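Local coordinates for protein YcaO (Methanopyrus kandleri, PDB 6CIB) that binds ATP-type nucleotides and magnesium as a YcaO enzyme and probably uses them to thioamidate the backbone of a ribosomal peptide, at residues A[85-90]-A[134-139]. Residues are numbered along the deposited sequence; the frame is centred on the assembly and turned at random.
Sequences AEPREE and HPWLGD
In W136, CG stands anti to the backbone N, and chi1 -172° and chi2 -80° together bring the six-membered-ring atoms CE3 and CZ3 to the P87 ring; in H134, whose CB already points away from 85-90, CG is likewise anti to N (chi1 -176°), and the backbone of H134, not its imidazole, makes the contact. This is a loop-to-loop packing at the surface of the YcaO fold: 85-90 follows helix 68-85, which carries the magnesium ligand E81, and 134-139 precedes strand 148-150, which begins with the magnesium ligand L148. One hydrogen bond joins the backbones, H134 N to A85 O at 2.9 Å, nearly straight, with the donor above the carbonyl plane. Beside it, E86 CA makes a bent, weak C-H...O contact with H134 O, 3.5 Å. P135 follows a cis peptide bond, and its ring lies beside that of P87, with P87 CD and P135 CD 4.2 Å apart. P87 makes most of the side-chain contact: CG meets W136 CE3 at 3.9 Å, CB lies near CE3 and CZ3, and pyrrolidine and indole cross obliquely. An alanine in place of P87 would probably loosen the packing on W136 and P135, since the ring atoms CG and CD would be gone. The polar ends are held outside the pair: E86, extended beyond CG, forms a salt bridge with R52 and also bonds S54, while S143 OG bonds both H134 ND1 and W136 N. The closest approach of any side chain across the pair is P87 CG to the carbonyl oxygen P135 O, 3.2 Å.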
loop_
_atom_site.group_PDB
_atom_site.type_symbol
_atom_site.label_atom_id
_atom_site.label_comp_id
_atom_site.label_asym_id
_atom_site.label_seq_id
_atom_site.Cartn_x
_atom_site.Cartn_y
_atom_site.Cartn_z
ATOM N N ALA A 85 -5.472 -11.189 8.144
ATOM C CA ALA A 85 -6.007 -9.994 8.790
ATOM C C ALA A 85 -7.374 -10.195 9.443
ATOM O O ALA A 85 -7.809 -9.347 10.230
ATOM C CB ALA A 85 -6.085 -8.843 7.794
ATOM N N GLU A 86 -8.057 -11.287 9.095
ATOM C CA GLU A 86 -9.343 -11.612 9.706
ATOM C C GLU A 86 -9.171 -11.808 11.221
ATOM O O GLU A 86 -8.172 -12.410 11.653
ATOM C CB GLU A 86 -9.990 -12.830 9.024
ATOM C CG GLU A 86 -10.576 -12.490 7.659
ATOM C CD GLU A 86 -11.142 -13.677 6.882
ATOM O OE1 GLU A 86 -11.163 -14.827 7.376
ATOM O OE2 GLU A 86 -11.587 -13.438 5.747
ATOM N N PRO A 87 -10.110 -11.263 12.031
ATOM C CA PRO A 87 -10.026 -11.317 13.496
ATOM C C PRO A 87 -9.690 -12.701 14.026
ATOM O O PRO A 87 -10.267 -13.697 13.583
ATOM C CB PRO A 87 -11.421 -10.895 13.944
ATOM C CG PRO A 87 -11.859 -9.961 12.881
ATOM C CD PRO A 87 -11.300 -10.504 11.592
ATOM N N ARG A 88 -8.736 -12.749 14.950
ATOM C CA ARG A 88 -8.262 -14.004 15.483
ATOM C C ARG A 88 -8.202 -13.886 16.997
ATOM O O ARG A 88 -7.381 -13.133 17.546
ATOM C CB ARG A 88 -6.899 -14.352 14.889
ATOM C CG ARG A 88 -6.844 -15.720 14.236
ATOM C CD ARG A 88 -5.427 -16.052 13.800
ATOM N NE ARG A 88 -4.936 -15.109 12.800
ATOM C CZ ARG A 88 -3.662 -14.777 12.624
ATOM N NH1 ARG A 88 -2.709 -15.300 13.383
ATOM N NH2 ARG A 88 -3.337 -13.907 11.679
ATOM N N GLU A 89 -9.098 -14.622 17.657
ATOM C CA GLU A 89 -9.235 -14.609 19.118
ATOM C C GLU A 89 -7.974 -15.136 19.813
ATOM O O GLU A 89 -7.657 -14.712 20.924
ATOM C CB GLU A 89 -10.485 -15.400 19.530
ATOM C CG GLU A 89 -10.998 -15.146 20.941
ATOM C CD GLU A 89 -11.435 -13.712 21.218
ATOM O OE1 GLU A 89 -12.059 -13.049 20.360
ATOM O OE2 GLU A 89 -11.164 -13.248 22.336
ATOM N N GLU A 90 -7.265 -16.031 19.123
ATOM C CA GLU A 90 -5.951 -16.560 19.516
ATOM C C GLU A 90 -4.983 -15.503 20.057
ATOM O O GLU A 90 -4.310 -15.737 21.066
ATOM C CB GLU A 90 -5.284 -17.242 18.314
ATOM C CG GLU A 90 -5.912 -18.554 17.868
ATOM C CD GLU A 90 -5.392 -19.748 18.654
ATOM O OE1 GLU A 90 -4.526 -20.479 18.121
ATOM O OE2 GLU A 90 -5.840 -19.951 19.806
ATOM N N HIS A 134 -9.119 -6.814 10.074
ATOM C CA HIS A 134 -10.115 -6.388 9.099
ATOM C C HIS A 134 -10.882 -7.620 8.609
ATOM O O HIS A 134 -10.254 -8.568 8.143
ATOM C CB HIS A 134 -9.472 -5.664 7.910
ATOM C CG HIS A 134 -10.466 -5.128 6.933
ATOM N ND1 HIS A 134 -11.305 -4.074 7.232
ATOM C CD2 HIS A 134 -10.778 -5.514 5.672
ATOM C CE1 HIS A 134 -12.083 -3.827 6.191
ATOM N NE2 HIS A 134 -11.783 -4.688 5.234
ATOM N N PRO A 135 -12.231 -7.614 8.716
ATOM C CA PRO A 135 -13.052 -6.522 9.264
ATOM C C PRO A 135 -13.245 -6.602 10.780
ATOM O O PRO A 135 -13.415 -7.696 11.329
ATOM C CB PRO A 135 -14.397 -6.698 8.544
ATOM C CG PRO A 135 -14.456 -8.145 8.164
ATOM C CD PRO A 135 -13.070 -8.739 8.248
ATOM N N TRP A 136 -13.200 -5.444 11.438
ATOM C CA TRP A 136 -13.547 -5.324 12.846
ATOM C C TRP A 136 -14.596 -4.219 12.974
ATOM O O TRP A 136 -14.368 -3.077 12.544
ATOM C CB TRP A 136 -12.309 -5.026 13.690
ATOM C CG TRP A 136 -12.573 -5.078 15.155
ATOM C CD1 TRP A 136 -13.150 -4.100 15.923
ATOM C CD2 TRP A 136 -12.296 -6.169 16.035
ATOM N NE1 TRP A 136 -13.238 -4.514 17.228
ATOM C CE2 TRP A 136 -12.723 -5.779 17.327
ATOM C CE3 TRP A 136 -11.720 -7.438 15.863
ATOM C CZ2 TRP A 136 -12.596 -6.617 18.444
ATOM C CZ3 TRP A 136 -11.586 -8.268 16.972
ATOM C CH2 TRP A 136 -12.024 -7.855 18.247
ATOM N N LEU A 137 -15.742 -4.561 13.565
ATOM C CA LEU A 137 -16.927 -3.688 13.498
ATOM C C LEU A 137 -17.316 -2.909 14.760
ATOM O O LEU A 137 -18.113 -1.968 14.676
ATOM C CB LEU A 137 -18.136 -4.459 12.950
ATOM C CG LEU A 137 -18.167 -4.715 11.441
ATOM C CD1 LEU A 137 -19.245 -5.737 11.120
ATOM C CD2 LEU A 137 -18.397 -3.422 10.662
ATOM N N GLY A 138 -16.767 -3.293 15.910
ATOM C CA GLY A 138 -17.140 -2.687 17.200
ATOM C C GLY A 138 -16.975 -1.179 17.404
ATOM O O GLY A 138 -17.812 -0.549 18.052
ATOM N N ASP A 139 -15.923 -0.596 16.828
ATOM C CA ASP A 139 -15.405 0.707 17.292
ATOM C C ASP A 139 -15.852 1.982 16.554
ATOM O O ASP A 139 -16.649 1.931 15.610
ATOM C CB ASP A 139 -13.874 0.637 17.398
ATOM C CG ASP A 139 -13.405 -0.376 18.429
ATOM O OD1 ASP A 139 -14.261 -1.020 19.084
ATOM O OD2 ASP A 139 -12.174 -0.532 18.585
#